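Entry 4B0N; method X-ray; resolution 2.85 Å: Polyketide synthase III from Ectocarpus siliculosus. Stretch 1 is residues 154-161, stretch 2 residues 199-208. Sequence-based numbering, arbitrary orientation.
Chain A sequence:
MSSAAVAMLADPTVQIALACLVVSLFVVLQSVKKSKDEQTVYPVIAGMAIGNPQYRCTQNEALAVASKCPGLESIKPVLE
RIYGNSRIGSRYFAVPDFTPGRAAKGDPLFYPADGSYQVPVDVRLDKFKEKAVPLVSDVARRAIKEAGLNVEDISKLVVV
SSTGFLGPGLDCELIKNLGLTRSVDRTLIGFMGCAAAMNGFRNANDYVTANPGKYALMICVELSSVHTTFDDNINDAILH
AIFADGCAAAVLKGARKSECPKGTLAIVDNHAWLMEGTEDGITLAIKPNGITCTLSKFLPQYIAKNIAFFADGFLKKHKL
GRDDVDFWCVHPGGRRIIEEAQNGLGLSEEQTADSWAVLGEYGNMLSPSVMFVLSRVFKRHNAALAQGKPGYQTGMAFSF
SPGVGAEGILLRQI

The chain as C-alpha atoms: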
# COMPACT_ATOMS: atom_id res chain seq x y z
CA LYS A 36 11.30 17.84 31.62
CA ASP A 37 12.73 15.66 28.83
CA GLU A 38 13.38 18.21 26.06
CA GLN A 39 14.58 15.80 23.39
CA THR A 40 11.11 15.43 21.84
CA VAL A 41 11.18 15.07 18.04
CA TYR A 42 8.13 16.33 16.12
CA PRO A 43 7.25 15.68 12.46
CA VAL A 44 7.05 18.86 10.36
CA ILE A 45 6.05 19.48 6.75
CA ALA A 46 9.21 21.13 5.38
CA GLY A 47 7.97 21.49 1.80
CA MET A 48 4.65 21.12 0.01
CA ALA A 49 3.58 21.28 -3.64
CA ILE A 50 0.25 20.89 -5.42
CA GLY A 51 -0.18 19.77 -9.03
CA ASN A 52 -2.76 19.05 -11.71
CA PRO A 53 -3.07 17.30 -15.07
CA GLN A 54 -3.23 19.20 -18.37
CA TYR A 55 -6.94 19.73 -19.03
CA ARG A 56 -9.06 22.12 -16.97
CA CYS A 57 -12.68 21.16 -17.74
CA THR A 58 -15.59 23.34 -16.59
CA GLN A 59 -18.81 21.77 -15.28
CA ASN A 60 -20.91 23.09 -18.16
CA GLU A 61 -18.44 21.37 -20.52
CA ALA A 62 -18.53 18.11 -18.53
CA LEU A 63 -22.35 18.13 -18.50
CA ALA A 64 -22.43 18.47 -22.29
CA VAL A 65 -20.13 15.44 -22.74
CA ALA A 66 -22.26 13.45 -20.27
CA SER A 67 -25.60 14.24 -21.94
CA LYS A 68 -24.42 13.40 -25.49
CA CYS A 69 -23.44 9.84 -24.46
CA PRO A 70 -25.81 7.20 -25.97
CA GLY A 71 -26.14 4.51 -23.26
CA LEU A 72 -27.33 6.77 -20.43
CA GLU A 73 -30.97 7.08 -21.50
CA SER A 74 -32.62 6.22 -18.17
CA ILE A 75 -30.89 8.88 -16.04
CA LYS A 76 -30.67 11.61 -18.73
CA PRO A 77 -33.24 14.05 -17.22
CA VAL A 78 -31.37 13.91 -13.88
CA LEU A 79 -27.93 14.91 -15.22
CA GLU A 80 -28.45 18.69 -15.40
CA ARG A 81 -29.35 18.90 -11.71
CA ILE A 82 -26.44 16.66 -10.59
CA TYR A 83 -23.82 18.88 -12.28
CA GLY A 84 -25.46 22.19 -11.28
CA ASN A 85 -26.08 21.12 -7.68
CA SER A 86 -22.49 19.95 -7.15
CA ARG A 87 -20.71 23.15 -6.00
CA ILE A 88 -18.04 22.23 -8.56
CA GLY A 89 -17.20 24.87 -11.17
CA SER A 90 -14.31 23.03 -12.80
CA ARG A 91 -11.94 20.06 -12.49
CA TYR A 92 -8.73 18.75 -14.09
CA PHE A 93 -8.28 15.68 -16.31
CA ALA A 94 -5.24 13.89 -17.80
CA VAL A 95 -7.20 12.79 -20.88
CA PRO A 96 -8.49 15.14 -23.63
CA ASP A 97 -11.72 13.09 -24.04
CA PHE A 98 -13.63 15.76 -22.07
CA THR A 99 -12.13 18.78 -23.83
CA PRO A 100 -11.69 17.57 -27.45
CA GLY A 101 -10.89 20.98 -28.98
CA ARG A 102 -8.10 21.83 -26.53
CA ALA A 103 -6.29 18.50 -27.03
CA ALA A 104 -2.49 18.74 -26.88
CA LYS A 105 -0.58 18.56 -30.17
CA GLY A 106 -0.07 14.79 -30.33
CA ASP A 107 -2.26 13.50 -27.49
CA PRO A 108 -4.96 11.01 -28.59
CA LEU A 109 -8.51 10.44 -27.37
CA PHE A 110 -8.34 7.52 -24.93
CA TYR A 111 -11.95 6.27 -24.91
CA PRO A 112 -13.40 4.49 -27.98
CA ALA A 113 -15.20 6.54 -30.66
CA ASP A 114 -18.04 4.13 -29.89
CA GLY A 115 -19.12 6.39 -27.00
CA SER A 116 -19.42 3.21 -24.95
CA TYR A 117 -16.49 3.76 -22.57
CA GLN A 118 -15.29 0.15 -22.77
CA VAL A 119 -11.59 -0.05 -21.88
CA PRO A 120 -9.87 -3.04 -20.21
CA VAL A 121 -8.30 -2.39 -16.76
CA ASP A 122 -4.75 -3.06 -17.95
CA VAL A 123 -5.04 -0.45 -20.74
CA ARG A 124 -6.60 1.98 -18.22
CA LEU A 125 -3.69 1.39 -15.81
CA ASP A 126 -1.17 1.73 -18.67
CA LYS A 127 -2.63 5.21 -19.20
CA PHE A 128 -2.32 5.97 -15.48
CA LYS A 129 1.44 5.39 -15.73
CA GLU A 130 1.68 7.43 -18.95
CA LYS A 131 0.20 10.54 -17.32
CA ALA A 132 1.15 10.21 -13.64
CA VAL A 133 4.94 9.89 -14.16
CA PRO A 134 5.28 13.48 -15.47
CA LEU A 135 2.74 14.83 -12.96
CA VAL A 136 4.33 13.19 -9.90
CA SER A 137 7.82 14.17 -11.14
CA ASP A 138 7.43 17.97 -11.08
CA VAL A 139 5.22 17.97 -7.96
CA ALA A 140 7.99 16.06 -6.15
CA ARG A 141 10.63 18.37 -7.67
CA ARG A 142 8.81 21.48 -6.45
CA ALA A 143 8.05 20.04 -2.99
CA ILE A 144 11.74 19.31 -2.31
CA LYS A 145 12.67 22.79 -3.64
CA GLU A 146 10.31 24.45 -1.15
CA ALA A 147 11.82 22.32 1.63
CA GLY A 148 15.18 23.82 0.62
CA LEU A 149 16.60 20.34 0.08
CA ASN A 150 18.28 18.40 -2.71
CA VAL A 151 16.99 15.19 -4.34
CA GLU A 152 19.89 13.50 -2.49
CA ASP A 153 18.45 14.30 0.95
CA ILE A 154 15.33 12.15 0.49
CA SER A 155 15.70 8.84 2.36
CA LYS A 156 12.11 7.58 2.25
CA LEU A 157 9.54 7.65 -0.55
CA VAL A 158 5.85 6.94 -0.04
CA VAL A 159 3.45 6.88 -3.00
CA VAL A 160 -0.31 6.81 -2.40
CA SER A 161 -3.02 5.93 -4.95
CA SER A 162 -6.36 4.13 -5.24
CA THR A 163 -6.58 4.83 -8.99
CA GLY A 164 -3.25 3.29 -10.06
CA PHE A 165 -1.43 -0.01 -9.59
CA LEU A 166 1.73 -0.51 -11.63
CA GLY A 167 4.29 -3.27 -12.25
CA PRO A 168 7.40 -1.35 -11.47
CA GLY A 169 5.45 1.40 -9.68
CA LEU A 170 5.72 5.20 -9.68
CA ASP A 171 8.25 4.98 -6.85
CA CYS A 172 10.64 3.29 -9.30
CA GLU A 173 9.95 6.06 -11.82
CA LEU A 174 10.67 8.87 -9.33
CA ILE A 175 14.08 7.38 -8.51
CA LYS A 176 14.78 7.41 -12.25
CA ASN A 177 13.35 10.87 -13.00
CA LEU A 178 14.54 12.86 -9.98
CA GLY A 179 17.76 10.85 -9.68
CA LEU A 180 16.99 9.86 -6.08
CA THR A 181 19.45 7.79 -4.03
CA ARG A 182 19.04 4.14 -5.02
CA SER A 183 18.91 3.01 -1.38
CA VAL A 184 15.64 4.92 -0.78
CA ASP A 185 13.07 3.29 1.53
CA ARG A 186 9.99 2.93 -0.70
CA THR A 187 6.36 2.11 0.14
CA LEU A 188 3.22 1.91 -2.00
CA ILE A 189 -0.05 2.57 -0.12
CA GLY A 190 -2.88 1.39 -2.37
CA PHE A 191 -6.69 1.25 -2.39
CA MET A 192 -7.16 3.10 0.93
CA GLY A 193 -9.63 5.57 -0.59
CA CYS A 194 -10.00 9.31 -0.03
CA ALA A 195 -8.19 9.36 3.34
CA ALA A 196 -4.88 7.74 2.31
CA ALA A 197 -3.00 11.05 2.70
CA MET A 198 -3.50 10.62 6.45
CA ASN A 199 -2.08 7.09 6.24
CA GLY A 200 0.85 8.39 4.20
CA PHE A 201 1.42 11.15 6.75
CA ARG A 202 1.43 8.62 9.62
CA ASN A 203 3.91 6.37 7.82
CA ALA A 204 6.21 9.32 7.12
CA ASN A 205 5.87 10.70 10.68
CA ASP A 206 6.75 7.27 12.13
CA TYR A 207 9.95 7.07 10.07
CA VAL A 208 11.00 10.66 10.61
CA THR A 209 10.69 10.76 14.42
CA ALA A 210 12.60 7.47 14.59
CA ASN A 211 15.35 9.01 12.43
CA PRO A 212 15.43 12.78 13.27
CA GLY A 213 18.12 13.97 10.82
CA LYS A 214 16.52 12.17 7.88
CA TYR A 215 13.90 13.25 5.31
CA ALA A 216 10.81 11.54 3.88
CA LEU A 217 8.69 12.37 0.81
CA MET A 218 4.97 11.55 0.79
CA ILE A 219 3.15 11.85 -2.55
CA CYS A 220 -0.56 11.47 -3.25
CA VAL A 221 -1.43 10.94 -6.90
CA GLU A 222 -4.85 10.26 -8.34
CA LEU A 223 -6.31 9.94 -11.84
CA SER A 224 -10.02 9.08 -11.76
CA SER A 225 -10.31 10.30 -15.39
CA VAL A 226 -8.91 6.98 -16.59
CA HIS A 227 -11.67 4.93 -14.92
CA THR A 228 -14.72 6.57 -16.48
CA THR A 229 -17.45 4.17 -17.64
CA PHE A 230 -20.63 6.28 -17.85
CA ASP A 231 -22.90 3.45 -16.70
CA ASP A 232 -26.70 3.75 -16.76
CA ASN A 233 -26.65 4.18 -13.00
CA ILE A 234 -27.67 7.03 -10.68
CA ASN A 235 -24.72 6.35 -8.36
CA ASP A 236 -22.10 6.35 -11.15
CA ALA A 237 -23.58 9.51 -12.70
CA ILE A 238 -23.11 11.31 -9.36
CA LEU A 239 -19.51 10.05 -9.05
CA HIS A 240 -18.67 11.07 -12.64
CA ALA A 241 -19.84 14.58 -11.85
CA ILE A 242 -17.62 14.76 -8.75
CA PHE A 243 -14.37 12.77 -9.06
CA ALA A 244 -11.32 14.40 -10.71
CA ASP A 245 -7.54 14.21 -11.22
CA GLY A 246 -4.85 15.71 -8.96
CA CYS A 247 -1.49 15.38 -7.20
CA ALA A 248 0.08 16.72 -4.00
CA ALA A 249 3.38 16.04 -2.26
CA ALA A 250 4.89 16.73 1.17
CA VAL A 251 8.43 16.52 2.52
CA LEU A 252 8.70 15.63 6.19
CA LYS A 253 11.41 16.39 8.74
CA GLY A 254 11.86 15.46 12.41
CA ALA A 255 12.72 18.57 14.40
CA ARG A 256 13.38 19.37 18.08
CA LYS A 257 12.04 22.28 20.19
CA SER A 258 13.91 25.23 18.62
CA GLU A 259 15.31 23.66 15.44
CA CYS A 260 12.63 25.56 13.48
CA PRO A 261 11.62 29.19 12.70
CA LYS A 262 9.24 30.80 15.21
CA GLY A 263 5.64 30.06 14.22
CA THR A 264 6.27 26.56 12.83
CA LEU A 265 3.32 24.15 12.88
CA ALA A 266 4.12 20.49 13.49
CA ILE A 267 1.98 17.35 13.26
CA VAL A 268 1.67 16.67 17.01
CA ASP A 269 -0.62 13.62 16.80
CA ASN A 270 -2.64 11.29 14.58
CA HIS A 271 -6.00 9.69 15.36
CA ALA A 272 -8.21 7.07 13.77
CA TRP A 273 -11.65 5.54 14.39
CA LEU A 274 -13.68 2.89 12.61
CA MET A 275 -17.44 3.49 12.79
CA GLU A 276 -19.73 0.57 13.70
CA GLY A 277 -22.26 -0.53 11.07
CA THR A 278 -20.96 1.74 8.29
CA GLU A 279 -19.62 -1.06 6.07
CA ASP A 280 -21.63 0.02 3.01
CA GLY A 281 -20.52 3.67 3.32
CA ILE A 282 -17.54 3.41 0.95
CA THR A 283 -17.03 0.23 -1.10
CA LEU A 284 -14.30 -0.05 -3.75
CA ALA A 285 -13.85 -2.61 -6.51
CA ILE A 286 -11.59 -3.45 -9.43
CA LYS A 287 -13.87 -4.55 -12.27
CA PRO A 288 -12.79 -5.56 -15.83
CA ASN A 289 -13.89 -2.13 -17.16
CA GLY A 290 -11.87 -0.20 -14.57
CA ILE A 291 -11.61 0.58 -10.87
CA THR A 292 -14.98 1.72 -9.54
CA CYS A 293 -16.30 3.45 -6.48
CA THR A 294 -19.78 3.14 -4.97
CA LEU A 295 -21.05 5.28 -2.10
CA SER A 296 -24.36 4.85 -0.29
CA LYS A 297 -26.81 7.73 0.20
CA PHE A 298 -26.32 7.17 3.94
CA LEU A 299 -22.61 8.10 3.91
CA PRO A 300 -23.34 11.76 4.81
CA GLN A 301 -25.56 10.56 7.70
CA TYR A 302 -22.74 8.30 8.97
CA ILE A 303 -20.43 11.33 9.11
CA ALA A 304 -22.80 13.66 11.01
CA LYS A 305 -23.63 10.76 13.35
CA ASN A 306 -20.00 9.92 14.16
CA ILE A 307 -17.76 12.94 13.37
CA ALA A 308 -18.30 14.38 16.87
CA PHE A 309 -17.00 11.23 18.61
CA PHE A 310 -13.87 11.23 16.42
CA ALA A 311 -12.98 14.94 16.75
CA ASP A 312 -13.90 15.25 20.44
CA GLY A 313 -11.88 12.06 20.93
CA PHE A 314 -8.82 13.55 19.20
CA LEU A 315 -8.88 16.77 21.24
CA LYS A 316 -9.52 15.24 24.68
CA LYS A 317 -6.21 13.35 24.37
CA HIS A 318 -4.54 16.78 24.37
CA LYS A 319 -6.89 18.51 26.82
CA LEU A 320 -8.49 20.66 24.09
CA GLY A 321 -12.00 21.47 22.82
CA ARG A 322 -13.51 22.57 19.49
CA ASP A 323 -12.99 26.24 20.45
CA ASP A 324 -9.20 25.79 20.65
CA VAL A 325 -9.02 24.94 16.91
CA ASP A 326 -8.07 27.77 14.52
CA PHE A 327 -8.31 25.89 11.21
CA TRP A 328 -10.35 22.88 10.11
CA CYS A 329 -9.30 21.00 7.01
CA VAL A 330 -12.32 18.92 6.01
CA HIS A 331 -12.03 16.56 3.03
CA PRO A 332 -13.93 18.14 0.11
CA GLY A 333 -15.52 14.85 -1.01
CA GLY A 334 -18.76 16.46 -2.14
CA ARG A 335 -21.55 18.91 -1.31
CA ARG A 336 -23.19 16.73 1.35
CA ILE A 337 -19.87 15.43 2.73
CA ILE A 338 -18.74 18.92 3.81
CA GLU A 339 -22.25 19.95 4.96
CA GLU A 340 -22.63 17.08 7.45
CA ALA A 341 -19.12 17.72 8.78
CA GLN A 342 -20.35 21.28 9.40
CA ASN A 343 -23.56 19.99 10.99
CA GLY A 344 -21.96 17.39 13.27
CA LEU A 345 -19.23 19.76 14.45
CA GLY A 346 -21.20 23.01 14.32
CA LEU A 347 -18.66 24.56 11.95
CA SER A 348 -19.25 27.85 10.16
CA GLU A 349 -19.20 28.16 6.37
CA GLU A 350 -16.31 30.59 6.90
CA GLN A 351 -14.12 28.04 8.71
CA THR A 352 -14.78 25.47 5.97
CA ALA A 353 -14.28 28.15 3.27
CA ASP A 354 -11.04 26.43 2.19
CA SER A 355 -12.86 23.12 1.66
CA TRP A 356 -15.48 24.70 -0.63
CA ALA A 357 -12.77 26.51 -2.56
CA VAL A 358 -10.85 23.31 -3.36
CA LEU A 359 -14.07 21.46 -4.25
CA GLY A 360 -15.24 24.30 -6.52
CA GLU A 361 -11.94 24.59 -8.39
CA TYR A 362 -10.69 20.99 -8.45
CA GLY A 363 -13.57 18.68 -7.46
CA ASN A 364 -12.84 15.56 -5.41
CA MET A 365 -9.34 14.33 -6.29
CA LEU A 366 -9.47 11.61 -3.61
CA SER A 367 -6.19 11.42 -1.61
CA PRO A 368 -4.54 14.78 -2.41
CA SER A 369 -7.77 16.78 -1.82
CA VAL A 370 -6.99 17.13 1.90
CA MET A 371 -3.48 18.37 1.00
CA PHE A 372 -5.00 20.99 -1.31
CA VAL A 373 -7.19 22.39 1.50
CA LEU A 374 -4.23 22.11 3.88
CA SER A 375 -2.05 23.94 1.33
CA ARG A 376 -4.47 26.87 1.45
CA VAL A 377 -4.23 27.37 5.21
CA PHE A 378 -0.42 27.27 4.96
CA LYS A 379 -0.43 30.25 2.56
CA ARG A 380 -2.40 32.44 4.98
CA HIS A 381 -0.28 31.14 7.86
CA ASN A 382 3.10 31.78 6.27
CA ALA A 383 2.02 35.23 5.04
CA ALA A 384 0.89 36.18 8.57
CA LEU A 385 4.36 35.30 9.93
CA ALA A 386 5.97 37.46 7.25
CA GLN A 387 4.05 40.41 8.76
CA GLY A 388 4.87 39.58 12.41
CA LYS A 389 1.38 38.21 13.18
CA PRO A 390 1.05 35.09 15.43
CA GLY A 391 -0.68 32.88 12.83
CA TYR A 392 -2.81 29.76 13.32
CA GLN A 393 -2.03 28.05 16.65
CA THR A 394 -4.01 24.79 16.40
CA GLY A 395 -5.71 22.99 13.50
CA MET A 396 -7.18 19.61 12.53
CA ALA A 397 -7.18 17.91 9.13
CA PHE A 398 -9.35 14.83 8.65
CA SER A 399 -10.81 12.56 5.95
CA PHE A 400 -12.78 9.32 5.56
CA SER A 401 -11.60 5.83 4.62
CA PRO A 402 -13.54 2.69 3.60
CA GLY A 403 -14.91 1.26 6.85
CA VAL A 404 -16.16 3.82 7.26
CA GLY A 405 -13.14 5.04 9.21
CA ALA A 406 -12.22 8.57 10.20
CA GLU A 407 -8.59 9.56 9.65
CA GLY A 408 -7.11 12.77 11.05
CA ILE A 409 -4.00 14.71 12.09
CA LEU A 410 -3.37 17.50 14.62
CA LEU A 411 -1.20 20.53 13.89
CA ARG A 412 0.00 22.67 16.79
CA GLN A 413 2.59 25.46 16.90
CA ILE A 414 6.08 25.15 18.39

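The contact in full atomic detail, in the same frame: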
# COMPACT_ATOMS: atom_id res chain seq x y z
N ILE A 154 16.50 13.00 0.28
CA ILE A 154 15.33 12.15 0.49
C ILE A 154 15.78 10.72 0.78
O ILE A 154 16.52 10.12 -0.00
CB ILE A 154 14.36 12.20 -0.71
CG1 ILE A 154 13.87 13.64 -0.96
CG2 ILE A 154 13.19 11.24 -0.53
CD1 ILE A 154 13.18 14.30 0.21
N SER A 155 15.35 10.19 1.92
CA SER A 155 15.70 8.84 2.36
C SER A 155 14.54 7.86 2.21
O SER A 155 14.75 6.66 2.02
CB SER A 155 16.16 8.86 3.82
OG SER A 155 17.25 9.74 4.01
N LYS A 156 13.32 8.39 2.31
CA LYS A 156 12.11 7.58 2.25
C LYS A 156 11.12 8.15 1.24
O LYS A 156 10.91 9.36 1.18
CB LYS A 156 11.46 7.51 3.63
CG LYS A 156 10.54 6.31 3.81
CD LYS A 156 9.45 6.59 4.83
CE LYS A 156 8.65 5.32 5.11
NZ LYS A 156 7.33 5.62 5.73
N LEU A 157 10.53 7.26 0.45
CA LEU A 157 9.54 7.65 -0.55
C LEU A 157 8.26 6.85 -0.35
O LEU A 157 8.27 5.62 -0.30
CB LEU A 157 10.09 7.44 -1.97
CG LEU A 157 9.20 7.67 -3.19
CD1 LEU A 157 8.68 9.10 -3.25
CD2 LEU A 157 9.98 7.33 -4.45
N VAL A 158 7.15 7.57 -0.21
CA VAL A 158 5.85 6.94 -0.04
C VAL A 158 4.90 7.46 -1.11
O VAL A 158 4.61 8.66 -1.16
CB VAL A 158 5.27 7.20 1.36
CG1 VAL A 158 3.87 6.61 1.48
CG2 VAL A 158 6.18 6.62 2.44
N VAL A 159 4.44 6.56 -1.97
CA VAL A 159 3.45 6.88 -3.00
C VAL A 159 2.09 6.34 -2.58
O VAL A 159 1.98 5.23 -2.06
CB VAL A 159 3.85 6.33 -4.39
CG1 VAL A 159 2.76 6.58 -5.42
CG2 VAL A 159 5.17 6.93 -4.85
N VAL A 160 1.05 7.15 -2.79
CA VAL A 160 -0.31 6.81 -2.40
C VAL A 160 -1.26 6.96 -3.59
O VAL A 160 -1.30 8.01 -4.23
CB VAL A 160 -0.79 7.71 -1.23
CG1 VAL A 160 -2.29 7.58 -1.02
CG2 VAL A 160 -0.04 7.38 0.05
N SER A 161 -2.01 5.89 -3.89
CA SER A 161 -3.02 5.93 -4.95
C SER A 161 -4.03 4.79 -4.83
O SER A 161 -3.68 3.67 -4.48
CB SER A 161 -2.36 5.88 -6.33
OG SER A 161 -3.29 6.26 -7.34
N ASN A 199 -2.85 8.31 6.06
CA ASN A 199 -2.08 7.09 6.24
C ASN A 199 -0.64 7.30 5.81
O ASN A 199 0.29 6.83 6.47
CB ASN A 199 -2.71 5.92 5.47
CG ASN A 199 -4.15 5.67 5.87
OD1 ASN A 199 -4.44 4.76 6.64
ND2 ASN A 199 -5.06 6.48 5.34
N GLY A 200 -0.47 8.01 4.70
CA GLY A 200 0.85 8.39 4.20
C GLY A 200 1.58 9.29 5.18
O GLY A 200 2.77 9.09 5.44
N PHE A 201 0.86 10.27 5.73
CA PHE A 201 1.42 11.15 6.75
C PHE A 201 1.91 10.37 7.97
O PHE A 201 3.03 10.57 8.43
CB PHE A 201 0.42 12.24 7.17
CG PHE A 201 0.54 13.51 6.38
CD1 PHE A 201 1.77 14.16 6.25
CD2 PHE A 201 -0.58 14.08 5.78
CE1 PHE A 201 1.87 15.34 5.52
CE2 PHE A 201 -0.48 15.26 5.05
CZ PHE A 201 0.75 15.89 4.93
N ARG A 202 1.07 9.46 8.47
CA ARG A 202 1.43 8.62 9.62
C ARG A 202 2.70 7.83 9.36
O ARG A 202 3.61 7.81 10.19
CB ARG A 202 0.30 7.65 9.96
CG ARG A 202 -0.89 8.29 10.64
CD ARG A 202 -1.75 7.24 11.30
NE ARG A 202 -3.09 7.74 11.60
CZ ARG A 202 -4.14 7.61 10.80
NH1 ARG A 202 -4.02 6.98 9.64
NH2 ARG A 202 -5.31 8.10 11.17
N ASN A 203 2.76 7.17 8.20
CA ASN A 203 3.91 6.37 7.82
C ASN A 203 5.20 7.18 7.71
O ASN A 203 6.27 6.70 8.08
CB ASN A 203 3.63 5.63 6.51
CG ASN A 203 2.82 4.37 6.71
OD1 ASN A 203 2.03 4.25 7.65
ND2 ASN A 203 3.00 3.41 5.82
N ALA A 204 5.07 8.41 7.21
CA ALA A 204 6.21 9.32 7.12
C ALA A 204 6.62 9.86 8.49
O ALA A 204 7.81 9.93 8.80
CB ALA A 204 5.89 10.46 6.16
N ASN A 205 5.63 10.22 9.31
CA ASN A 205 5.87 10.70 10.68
C ASN A 205 6.60 9.65 11.52
O ASN A 205 7.57 9.98 12.22
CB ASN A 205 4.55 11.09 11.36
CG ASN A 205 3.82 12.22 10.65
OD1 ASN A 205 4.34 12.83 9.71
ND2 ASN A 205 2.61 12.51 11.10
N ASP A 206 6.14 8.41 11.43
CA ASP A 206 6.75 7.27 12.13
C ASP A 206 8.24 7.15 11.82
O ASP A 206 9.05 7.01 12.73
CB ASP A 206 6.04 5.96 11.74
CG ASP A 206 4.63 5.85 12.30
OD1 ASP A 206 4.22 6.69 13.14
OD2 ASP A 206 3.92 4.91 11.89
N TYR A 207 8.57 7.22 10.53
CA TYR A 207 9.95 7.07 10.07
C TYR A 207 10.82 8.24 10.51
O TYR A 207 11.98 8.06 10.89
CB TYR A 207 9.99 6.95 8.54
CG TYR A 207 11.38 7.00 7.96
CD1 TYR A 207 12.22 5.89 8.02
CD2 TYR A 207 11.87 8.16 7.36
CE1 TYR A 207 13.50 5.93 7.50
CE2 TYR A 207 13.16 8.21 6.84
CZ TYR A 207 13.97 7.09 6.91
OH TYR A 207 15.24 7.12 6.39
N VAL A 208 10.24 9.43 10.46
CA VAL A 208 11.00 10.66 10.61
C VAL A 208 11.29 11.02 12.07
O VAL A 208 12.29 11.68 12.36
CB VAL A 208 10.33 11.81 9.82
CG1 VAL A 208 9.29 12.55 10.67
CG2 VAL A 208 11.37 12.77 9.26

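A strand, 154-161, packs against a helix, 199-208, that runs nearly antiparallel to it: the N-to-C directions differ by 169° and the axes approach to 9.2 Å. The contact is modest, burying 308 Å² over both sides. Its first rule is periodicity. From Lys156 to Ser161 the strand alternates: Lys156, Val158 and Val160 send CA-to-CB toward the helix, whereas Leu157, Val159 and Ser161 lie out of its reach. Ser155, at the end of the contact, also points toward the helix. On the helix the contact falls mainly on Gly200, Asn203 and Tyr207, spaced three and four residues apart so that they recur on one side, while Phe201 and Asn205 point away.

The nonpolar end is built on shape. Val158 and Val160, both with chi1 in t, meet a residue without a side chain: Val158 CG1 and Val160 CG2 each lie 4.4 Å from Gly200 CA. Here the backbones also come nearest, with Val158 CA 6.7 Å from Gly200 CA. Glycine suits this place because an ideal CB would point at the strand and sit just 3.4 Å from Val160 CG2, a tight fit. The branched valines favour extended backbone and fill the space with short, stiff side chains.

One polar bond joins the two elements. Lys156 NZ donates a hydrogen bond to Asn203 O, at 2.8 Å. All four lysine chi angles are t, so the chain stretches out along the helix and brings its ammonium to a main-chain carbonyl. The same oxygen, Asn203 O, also accepts a weak helical bond from Tyr207 N, at 3.4 Å. Lysine thus serves two ends in a buried setting: its methylenes cover nonpolar surface, and its charge finds an acceptor at the tip. Asn203 points toward the strand, its CB lying 3.8 Å from Lys156 NZ, but it is the backbone oxygen that takes the bond; its OD1 is satisfied elsewhere in the structure.

The aromatic contact uses the same lysine nearer its root. Lys156 CB sits over one face of the Tyr207 ring, 4.0 Å from the ring centroid and 25° off the normal, a CH-pi contact, with Tyr207 CE2 3.7 Å from Lys156 CB. With chi1 in t, Tyr207 reaches back to the strand, and its OH lies 3.2 Å from Ser155 CB. The small serine accommodates the ring's end at this close range. Lys156 and Tyr207 contribute the largest covered areas, 86 and 70 Å²; the valines, by contrast, meet a glycine.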